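Local coordinates for protein putative sugar kinase PH1459 (Pyrococcus horikoshii, PDB 3EWM) that binds ATP and, as a pfkB-family carbohydrate kinase, probably transfers phosphate to a sugar, perhaps fructose, at residues A125-F130 against V255-L260; K146-I151 against S155-D160; L211-L216 against A251-G256. All coordinates share one frame; numbering follows the deposited sequence.

Contact 1 (A125-F130 against V255-L260); sequences AKIVNF and VGILKL
The last turn of helix 245-259 lies against Lys126 and Ile127, at strand 127-131 in the central sheet of this pfkB-family kinase, and Ile127 of the strand carries most of the meeting with Ile257 and Leu258 of the helix. The touching is done by the end of Ile127: its CD1 comes to 4.1 Å from Leu258 CB and to 4.2 Å from CG2 of Ile257. With the longer branch of Ile127 extended (chi2 -179°), CD1 lies beside the root of Leu258, near the helix backbone. The Ile127 and Leu258 side chains meet at a slant.

Leu258 finds its second partner further out. Its CD1 lies 3.8 Å from Lys126 CB, so the root of the lysine contributes to the apolar layer while the chain bends at chi2 (-64°) and leads its amine away from the helix toward the exposed surface. No hydrogen bond crosses between the segments; the contact is essentially apolar. Leu258 also leans on Val48, and Ile127 on Ile4 of the neighbouring strand 3-7. An outer helix laid by its aliphatic residues over a mostly parallel sheet in this way is characteristic of the three-layer alpha/beta/alpha ribokinase-like fold.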
loop_
_atom_site.group_PDB
_atom_site.type_symbol
_atom_site.label_atom_id
_atom_site.label_comp_id
_atom_site.label_asym_id
_atom_site.label_seq_id
_atom_site.Cartn_x
_atom_site.Cartn_y
_atom_site.Cartn_z
ATOM N N ALA A 125 -28.099 -11.496 -10.601
ATOM C CA ALA A 125 -28.206 -10.036 -10.626
ATOM C C ALA A 125 -29.134 -9.556 -11.729
ATOM O O ALA A 125 -29.064 -10.033 -12.862
ATOM C CB ALA A 125 -26.831 -9.418 -10.805
ATOM N N LYS A 126 -29.997 -8.607 -11.394
ATOM C CA LYS A 126 -30.785 -7.896 -12.405
ATOM C C LYS A 126 -29.985 -6.751 -13.015
ATOM O O LYS A 126 -30.167 -6.401 -14.186
ATOM C CB LYS A 126 -32.075 -7.365 -11.787
ATOM C CG LYS A 126 -32.999 -8.453 -11.239
ATOM C CD LYS A 126 -33.510 -9.367 -12.333
ATOM C CE LYS A 126 -34.569 -10.312 -11.762
ATOM N NZ LYS A 126 -35.019 -11.301 -12.773
ATOM N N ILE A 127 -29.130 -6.144 -12.188
ATOM C CA ILE A 127 -28.183 -5.139 -12.645
ATOM C C ILE A 127 -26.789 -5.544 -12.183
ATOM O O ILE A 127 -26.600 -5.951 -11.034
ATOM C CB ILE A 127 -28.501 -3.736 -12.119
ATOM C CG1 ILE A 127 -29.953 -3.354 -12.430
ATOM C CG2 ILE A 127 -27.482 -2.688 -12.680
ATOM C CD1 ILE A 127 -30.330 -1.973 -11.959
ATOM N N VAL A 128 -25.834 -5.448 -13.098
ATOM C CA VAL A 128 -24.416 -5.635 -12.765
ATOM C C VAL A 128 -23.657 -4.332 -13.007
ATOM O O VAL A 128 -23.702 -3.744 -14.085
ATOM C CB VAL A 128 -23.774 -6.804 -13.541
ATOM C CG1 VAL A 128 -22.272 -6.899 -13.263
ATOM C CG2 VAL A 128 -24.452 -8.108 -13.174
ATOM N N ASN A 129 -22.965 -3.893 -11.977
ATOM C CA ASN A 129 -22.302 -2.607 -11.999
ATOM C C ASN A 129 -20.782 -2.800 -12.043
ATOM O O ASN A 129 -20.220 -3.563 -11.260
ATOM C CB ASN A 129 -22.690 -1.856 -10.724
ATOM C CG ASN A 129 -21.859 -0.647 -10.498
ATOM O OD1 ASN A 129 -21.753 0.214 -11.371
ATOM N ND2 ASN A 129 -21.243 -0.568 -9.331
ATOM N N PHE A 130 -20.129 -2.114 -12.973
ATOM C CA PHE A 130 -18.668 -2.077 -12.998
ATOM C C PHE A 130 -18.155 -0.691 -13.382
ATOM O O PHE A 130 -18.924 0.184 -13.816
ATOM C CB PHE A 130 -18.091 -3.230 -13.860
ATOM C CG PHE A 130 -18.186 -3.014 -15.348
ATOM C CD1 PHE A 130 -17.023 -2.948 -16.119
ATOM C CD2 PHE A 130 -19.417 -2.913 -15.986
ATOM C CE1 PHE A 130 -17.102 -2.776 -17.506
ATOM C CE2 PHE A 130 -19.501 -2.727 -17.366
ATOM C CZ PHE A 130 -18.345 -2.655 -18.120
ATOM N N VAL A 255 -30.661 1.603 -8.131
ATOM C CA VAL A 255 -31.853 1.247 -7.348
ATOM C C VAL A 255 -33.129 1.814 -7.995
ATOM O O VAL A 255 -34.114 1.094 -8.123
ATOM C CB VAL A 255 -31.706 1.640 -5.862
ATOM C CG1 VAL A 255 -33.020 1.488 -5.135
ATOM C CG2 VAL A 255 -30.638 0.745 -5.186
ATOM N N GLY A 256 -33.091 3.077 -8.427
ATOM C CA GLY A 256 -34.196 3.700 -9.167
ATOM C C GLY A 256 -34.629 2.925 -10.396
ATOM O O GLY A 256 -35.818 2.617 -10.581
ATOM N N ILE A 257 -33.662 2.596 -11.238
ATOM C CA ILE A 257 -33.914 1.809 -12.432
ATOM C C ILE A 257 -34.525 0.446 -12.065
ATOM O O ILE A 257 -35.476 -0.024 -12.705
ATOM C CB ILE A 257 -32.611 1.642 -13.240
ATOM C CG1 ILE A 257 -32.232 2.976 -13.889
ATOM C CG2 ILE A 257 -32.750 0.531 -14.297
ATOM C CD1 ILE A 257 -30.773 3.086 -14.302
ATOM N N LEU A 258 -33.981 -0.182 -11.024
ATOM C CA LEU A 258 -34.513 -1.461 -10.565
ATOM C C LEU A 258 -35.968 -1.341 -10.075
ATOM O O LEU A 258 -36.797 -2.188 -10.376
ATOM C CB LEU A 258 -33.627 -2.021 -9.451
ATOM C CG LEU A 258 -34.048 -3.381 -8.882
ATOM C CD1 LEU A 258 -33.626 -4.518 -9.837
ATOM C CD2 LEU A 258 -33.430 -3.565 -7.510
ATOM N N LYS A 259 -36.263 -0.288 -9.319
ATOM C CA LYS A 259 -37.552 -0.171 -8.638
ATOM C C LYS A 259 -38.683 0.429 -9.491
ATOM O O LYS A 259 -39.846 0.062 -9.319
ATOM C CB LYS A 259 -37.406 0.636 -7.350
ATOM C CG LYS A 259 -36.561 -0.030 -6.297
ATOM C CD LYS A 259 -37.261 -1.218 -5.676
ATOM C CE LYS A 259 -36.669 -1.487 -4.318
ATOM N NZ LYS A 259 -36.300 -0.179 -3.683
ATOM N N LEU A 260 -38.350 1.352 -10.390
ATOM C CA LEU A 260 -39.382 2.037 -11.170
ATOM C C LEU A 260 -39.935 1.116 -12.256
ATOM O O LEU A 260 -39.235 0.212 -12.714
ATOM C CB LEU A 260 -38.852 3.351 -11.763
ATOM C CG LEU A 260 -38.488 4.436 -10.739
ATOM C CD1 LEU A 260 -37.693 5.566 -11.379
ATOM C CD2 LEU A 260 -39.738 4.954 -9.991
#

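Contact 2 (K146-I151 against S155-D160); sequences KVIKKI and SLIAFD
Ile151 and Ser155 are joined by the one hydrogen bond that crosses between these segments: Ser155 N donates its N-H to Ile151 O at 3.2 Å, a fairly long bond but a reasonably straight one, with an N-H...O angle of 157°. The donor stands 16° off the plane of the carbonyl. It spans the tight turn between helix 140-151 and strand 156-160 and holds the two ends together. The Ser155 hydroxyl is engaged elsewhere, by Ala125 O, so this buried residue ties the turn to Ala125, just ahead of strand 127-131, as well.

Strand 127-131, helix 140-151 and strand 156-160 form a beta-alpha-beta crossover, and this contact is its second half, where the helix returns to the sheet.

The remaining contacts are apolar and centre on Ile157, which points from the strand at the helix. Ile148 offers its CG2 methyl, which rests against both branches of Ile157, 3.7 Å from Ile157 CD1 and 3.8 Å from Ile157 CG2. One turn on, Ile151 reaches in with its longer branch, bringing CD1 to 3.8 Å from Ile157 CG1 and to 4.1 Å from Ser155 CB. The reach goes with an uncommon first torsion: CG1 of Ile151 sits between the backbone N and the carbonyl carbon (chi1 60°). Both helix isoleucines meet Ile157 at a slant, and both also press on Val128 of the adjacent strand, while Ile151 touches Val122 of helix 119-124.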
loop_
_atom_site.group_PDB
_atom_site.type_symbol
_atom_site.label_atom_id
_atom_site.label_comp_id
_atom_site.label_asym_id
_atom_site.label_seq_id
_atom_site.Cartn_x
_atom_site.Cartn_y
_atom_site.Cartn_z
ATOM N N LYS A 146 -15.009 -10.393 -19.683
ATOM C CA LYS A 146 -15.713 -11.657 -19.893
ATOM C C LYS A 146 -16.994 -11.781 -19.079
ATOM O O LYS A 146 -18.005 -12.204 -19.601
ATOM C CB LYS A 146 -14.771 -12.835 -19.659
ATOM C CG LYS A 146 -13.763 -12.933 -20.792
ATOM C CD LYS A 146 -12.889 -14.161 -20.701
ATOM C CE LYS A 146 -12.083 -14.271 -21.988
ATOM N NZ LYS A 146 -11.092 -13.162 -22.104
ATOM N N VAL A 147 -16.962 -11.386 -17.815
ATOM C CA VAL A 147 -18.171 -11.436 -16.988
ATOM C C VAL A 147 -19.298 -10.616 -17.622
ATOM O O VAL A 147 -20.425 -11.101 -17.815
ATOM C CB VAL A 147 -17.880 -10.983 -15.538
ATOM C CG1 VAL A 147 -19.160 -10.891 -14.728
ATOM C CG2 VAL A 147 -16.892 -11.936 -14.862
ATOM N N ILE A 148 -18.966 -9.380 -17.973
ATOM C CA ILE A 148 -19.905 -8.458 -18.592
ATOM C C ILE A 148 -20.439 -8.999 -19.924
ATOM O O ILE A 148 -21.636 -9.007 -20.140
ATOM C CB ILE A 148 -19.252 -7.062 -18.779
ATOM C CG1 ILE A 148 -18.713 -6.533 -17.435
ATOM C CG2 ILE A 148 -20.226 -6.073 -19.436
ATOM C CD1 ILE A 148 -19.723 -6.546 -16.253
ATOM N N LYS A 149 -19.549 -9.468 -20.795
ATOM C CA LYS A 149 -19.982 -10.091 -22.047
ATOM C C LYS A 149 -20.896 -11.292 -21.809
ATOM O O LYS A 149 -21.887 -11.465 -22.514
ATOM C CB LYS A 149 -18.776 -10.467 -22.909
ATOM C CG LYS A 149 -17.984 -9.241 -23.353
ATOM C CD LYS A 149 -16.797 -9.573 -24.225
ATOM C CE LYS A 149 -16.078 -8.266 -24.657
ATOM N NZ LYS A 149 -14.695 -8.439 -25.133
ATOM N N LYS A 150 -20.578 -12.105 -20.807
ATOM C CA LYS A 150 -21.382 -13.292 -20.485
ATOM C C LYS A 150 -22.816 -12.925 -20.101
ATOM O O LYS A 150 -23.768 -13.604 -20.515
ATOM C CB LYS A 150 -20.751 -14.072 -19.325
ATOM C CG LYS A 150 -21.377 -15.434 -19.107
ATOM C CD LYS A 150 -21.608 -15.696 -17.643
ATOM C CE LYS A 150 -23.027 -15.431 -17.204
ATOM N NZ LYS A 150 -23.909 -16.586 -17.560
ATOM N N ILE A 151 -22.969 -11.868 -19.304
ATOM C CA ILE A 151 -24.293 -11.471 -18.802
ATOM C C ILE A 151 -25.057 -10.474 -19.666
ATOM O O ILE A 151 -26.234 -10.223 -19.407
ATOM C CB ILE A 151 -24.246 -10.855 -17.394
ATOM C CG1 ILE A 151 -23.379 -9.601 -17.394
ATOM C CG2 ILE A 151 -23.827 -11.872 -16.354
ATOM C CD1 ILE A 151 -23.842 -8.583 -16.400
ATOM N N SER A 155 -28.799 -9.470 -17.681
ATOM C CA SER A 155 -28.876 -8.459 -16.620
ATOM C C SER A 155 -28.547 -7.141 -17.277
ATOM O O SER A 155 -27.777 -7.115 -18.232
ATOM C CB SER A 155 -27.821 -8.682 -15.534
ATOM O OG SER A 155 -27.737 -10.026 -15.107
ATOM N N LEU A 156 -29.105 -6.055 -16.755
ATOM C CA LEU A 156 -28.673 -4.718 -17.125
ATOM C C LEU A 156 -27.234 -4.474 -16.652
ATOM O O LEU A 156 -26.842 -4.881 -15.555
ATOM C CB LEU A 156 -29.608 -3.666 -16.525
ATOM C CG LEU A 156 -31.044 -3.727 -17.019
ATOM C CD1 LEU A 156 -31.911 -2.703 -16.316
ATOM C CD2 LEU A 156 -31.080 -3.532 -18.543
ATOM N N ILE A 157 -26.463 -3.815 -17.502
ATOM C CA ILE A 157 -25.076 -3.532 -17.229
ATOM C C ILE A 157 -24.919 -2.039 -17.009
ATOM O O ILE A 157 -25.385 -1.233 -17.805
ATOM C CB ILE A 157 -24.176 -4.009 -18.403
ATOM C CG1 ILE A 157 -24.267 -5.528 -18.552
ATOM C CG2 ILE A 157 -22.738 -3.550 -18.211
ATOM C CD1 ILE A 157 -23.896 -6.001 -19.926
ATOM N N ALA A 158 -24.264 -1.679 -15.918
ATOM C CA ALA A 158 -24.010 -0.276 -15.611
ATOM C C ALA A 158 -22.515 -0.049 -15.469
ATOM O O ALA A 158 -21.806 -0.853 -14.848
ATOM C CB ALA A 158 -24.757 0.134 -14.333
ATOM N N PHE A 159 -22.037 1.048 -16.057
ATOM C CA PHE A 159 -20.619 1.327 -16.120
ATOM C C PHE A 159 -20.372 2.778 -15.728
ATOM O O PHE A 159 -20.922 3.682 -16.335
ATOM C CB PHE A 159 -20.092 1.029 -17.531
ATOM C CG PHE A 159 -18.597 1.241 -17.690
ATOM C CD1 PHE A 159 -17.689 0.406 -17.053
ATOM C CD2 PHE A 159 -18.109 2.279 -18.469
ATOM C CE1 PHE A 159 -16.316 0.577 -17.214
ATOM C CE2 PHE A 159 -16.739 2.475 -18.633
ATOM C CZ PHE A 159 -15.830 1.609 -18.003
ATOM N N ASP A 160 -19.623 2.957 -14.651
ATOM C CA ASP A 160 -19.119 4.246 -14.235
ATOM C C ASP A 160 -17.772 4.390 -14.930
ATOM O O ASP A 160 -16.854 3.608 -14.704
ATOM C CB ASP A 160 -18.988 4.239 -12.712
ATOM C CG ASP A 160 -18.453 5.534 -12.147
ATOM O OD1 ASP A 160 -18.272 6.525 -12.894
ATOM O OD2 ASP A 160 -18.193 5.534 -10.928
#

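Contact 3 (L211-L216 against A251-G256); sequences LTAITL and AALLVG
The helix turn that brings Leu253 onto Leu211 and Ala213 is held by regular backbone bonds, among them Val255 N to Ala251 O at 2.8 Å. Nothing polar passes from helix to strand; the two segments meet mainly through methyl groups, all of them buried.

Leu253 is the one helix residue of the segment that touches the strand. Its CD2 methyl is shared between two strand residues that face the helix, lying 3.8 Å from Ala213 CB and 3.9 Å from Leu211 CD2. With CG of Leu253 swung opposite its own backbone N (chi1 -164°), the forked end is carried out from the helix to the sheet. Leu211 answers in kind, and the two leucines reach toward each other tip to tip; Leu211 CD2 also lies 4.1 Å from Leu253 CD1, so it fits against both methyls of the fork. Ala213 meets Leu253 with its single methyl.

In the ribokinase-like fold of the pfkB family, strand 211-215 belongs to the central sheet, between the parallel strand 188-192 and the antiparallel strand 220-225, and helix 245-259 packs on one face of that sheet. Leu223 and Ile188 from those neighbouring strands also touch Leu253, and Leu268 of helix 265-279 meets both leucines. Further along the same strand is Thr215, which binds ATP; its hydroxyl makes a weak hydrogen bond to Ala191 O. Ala213 itself lies about 5 Å, side chain to side chain, from Lys190, another residue of the ATP site.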
loop_
_atom_site.group_PDB
_atom_site.type_symbol
_atom_site.label_atom_id
_atom_site.label_comp_id
_atom_site.label_asym_id
_atom_site.label_seq_id
_atom_site.Cartn_x
_atom_site.Cartn_y
_atom_site.Cartn_z
ATOM N N LEU A 211 -29.568 4.273 -20.984
ATOM C CA LEU A 211 -29.527 5.501 -20.194
ATOM C C LEU A 211 -28.118 6.004 -19.960
ATOM O O LEU A 211 -27.191 5.239 -19.692
ATOM C CB LEU A 211 -30.218 5.284 -18.839
ATOM C CG LEU A 211 -30.230 6.473 -17.882
ATOM C CD1 LEU A 211 -31.273 7.473 -18.341
ATOM C CD2 LEU A 211 -30.487 6.025 -16.454
ATOM N N THR A 212 -27.961 7.313 -20.045
ATOM C CA THR A 212 -26.682 7.924 -19.755
ATOM C C THR A 212 -26.896 8.960 -18.669
ATOM O O THR A 212 -27.814 9.780 -18.762
ATOM C CB THR A 212 -26.098 8.590 -21.014
ATOM O OG1 THR A 212 -26.110 7.643 -22.080
ATOM C CG2 THR A 212 -24.686 9.040 -20.776
ATOM N N ALA A 213 -26.050 8.911 -17.645
ATOM C CA ALA A 213 -26.074 9.898 -16.585
ATOM C C ALA A 213 -24.787 10.668 -16.698
ATOM O O ALA A 213 -23.703 10.094 -16.582
ATOM C CB ALA A 213 -26.197 9.238 -15.222
ATOM N N ILE A 214 -24.904 11.965 -16.976
ATOM C CA ILE A 214 -23.726 12.800 -17.090
ATOM C C ILE A 214 -23.697 13.699 -15.875
ATOM O O ILE A 214 -24.615 14.492 -15.667
ATOM C CB ILE A 214 -23.687 13.650 -18.409
ATOM C CG1 ILE A 214 -23.665 12.763 -19.666
ATOM C CG2 ILE A 214 -22.468 14.566 -18.421
ATOM C CD1 ILE A 214 -22.640 11.625 -19.664
ATOM N N THR A 215 -22.643 13.564 -15.078
ATOM C CA THR A 215 -22.490 14.374 -13.887
ATOM C C THR A 215 -21.840 15.722 -14.229
ATOM O O THR A 215 -20.929 15.817 -15.062
ATOM C CB THR A 215 -21.700 13.625 -12.792
ATOM O OG1 THR A 215 -20.396 13.279 -13.285
ATOM C CG2 THR A 215 -22.445 12.338 -12.377
ATOM N N LEU A 216 -22.336 16.769 -13.582
ATOM C CA LEU A 216 -21.794 18.103 -13.807
ATOM C C LEU A 216 -21.194 18.660 -12.507
ATOM O O LEU A 216 -21.185 19.867 -12.273
ATOM C CB LEU A 216 -22.869 19.008 -14.443
ATOM C CG LEU A 216 -23.773 18.399 -15.542
ATOM C CD1 LEU A 216 -25.017 19.241 -15.811
ATOM C CD2 LEU A 216 -23.045 18.099 -16.874
ATOM N N ALA A 251 -25.546 4.506 -6.925
ATOM C CA ALA A 251 -26.413 3.590 -6.192
ATOM C C ALA A 251 -27.891 3.948 -6.385
ATOM O O ALA A 251 -28.696 3.096 -6.739
ATOM C CB ALA A 251 -26.049 3.575 -4.716
ATOM N N ALA A 252 -28.210 5.229 -6.201
ATOM C CA ALA A 252 -29.572 5.727 -6.406
ATOM C C ALA A 252 -30.079 5.468 -7.812
ATOM O O ALA A 252 -31.247 5.146 -8.005
ATOM C CB ALA A 252 -29.637 7.215 -6.116
ATOM N N LEU A 253 -29.212 5.652 -8.805
ATOM C CA LEU A 253 -29.631 5.493 -10.182
ATOM C C LEU A 253 -30.018 4.047 -10.445
ATOM O O LEU A 253 -31.050 3.765 -11.062
ATOM C CB LEU A 253 -28.525 5.922 -11.140
ATOM C CG LEU A 253 -29.023 6.149 -12.563
ATOM C CD1 LEU A 253 -29.830 7.449 -12.620
ATOM C CD2 LEU A 253 -27.851 6.207 -13.528
ATOM N N LEU A 254 -29.162 3.149 -9.969
ATOM C CA LEU A 254 -29.334 1.721 -10.151
ATOM C C LEU A 254 -30.538 1.204 -9.388
ATOM O O LEU A 254 -31.344 0.463 -9.938
ATOM C CB LEU A 254 -28.062 0.986 -9.732
ATOM C CG LEU A 254 -26.831 1.359 -10.579
ATOM C CD1 LEU A 254 -25.706 0.372 -10.340
ATOM C CD2 LEU A 254 -27.197 1.411 -12.079
ATOM N N VAL A 255 -30.661 1.603 -8.131
ATOM C CA VAL A 255 -31.853 1.247 -7.348
ATOM C C VAL A 255 -33.129 1.814 -7.995
ATOM O O VAL A 255 -34.114 1.094 -8.123
ATOM C CB VAL A 255 -31.706 1.640 -5.862
ATOM C CG1 VAL A 255 -33.020 1.488 -5.135
ATOM C CG2 VAL A 255 -30.638 0.745 -5.186
ATOM N N GLY A 256 -33.091 3.077 -8.427
ATOM C CA GLY A 256 -34.196 3.700 -9.167
ATOM C C GLY A 256 -34.629 2.925 -10.396
ATOM O O GLY A 256 -35.818 2.617 -10.581
#

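Of the contact segments, counted from the N terminus, strand 127-131 comes first, and its partner in contact 1 waits until the end of helix 245-259, so this contact closes a long loop that takes in contact 2 and the strand of contact 3. Contact 2 is a local closure, bringing helix 140-151 back to strand 156-160, beside strand 127-131. Contact 3 opens only after contact 2 is complete, at strand 211-215, and ends on the same helix as contact 1, sharing Val255 and Gly256. Helix 245-259 thus spans separate strands of one sheet: Leu254 packs on Ala158 and Asn129, and Ile257 on Leu211, connecting the three contacts.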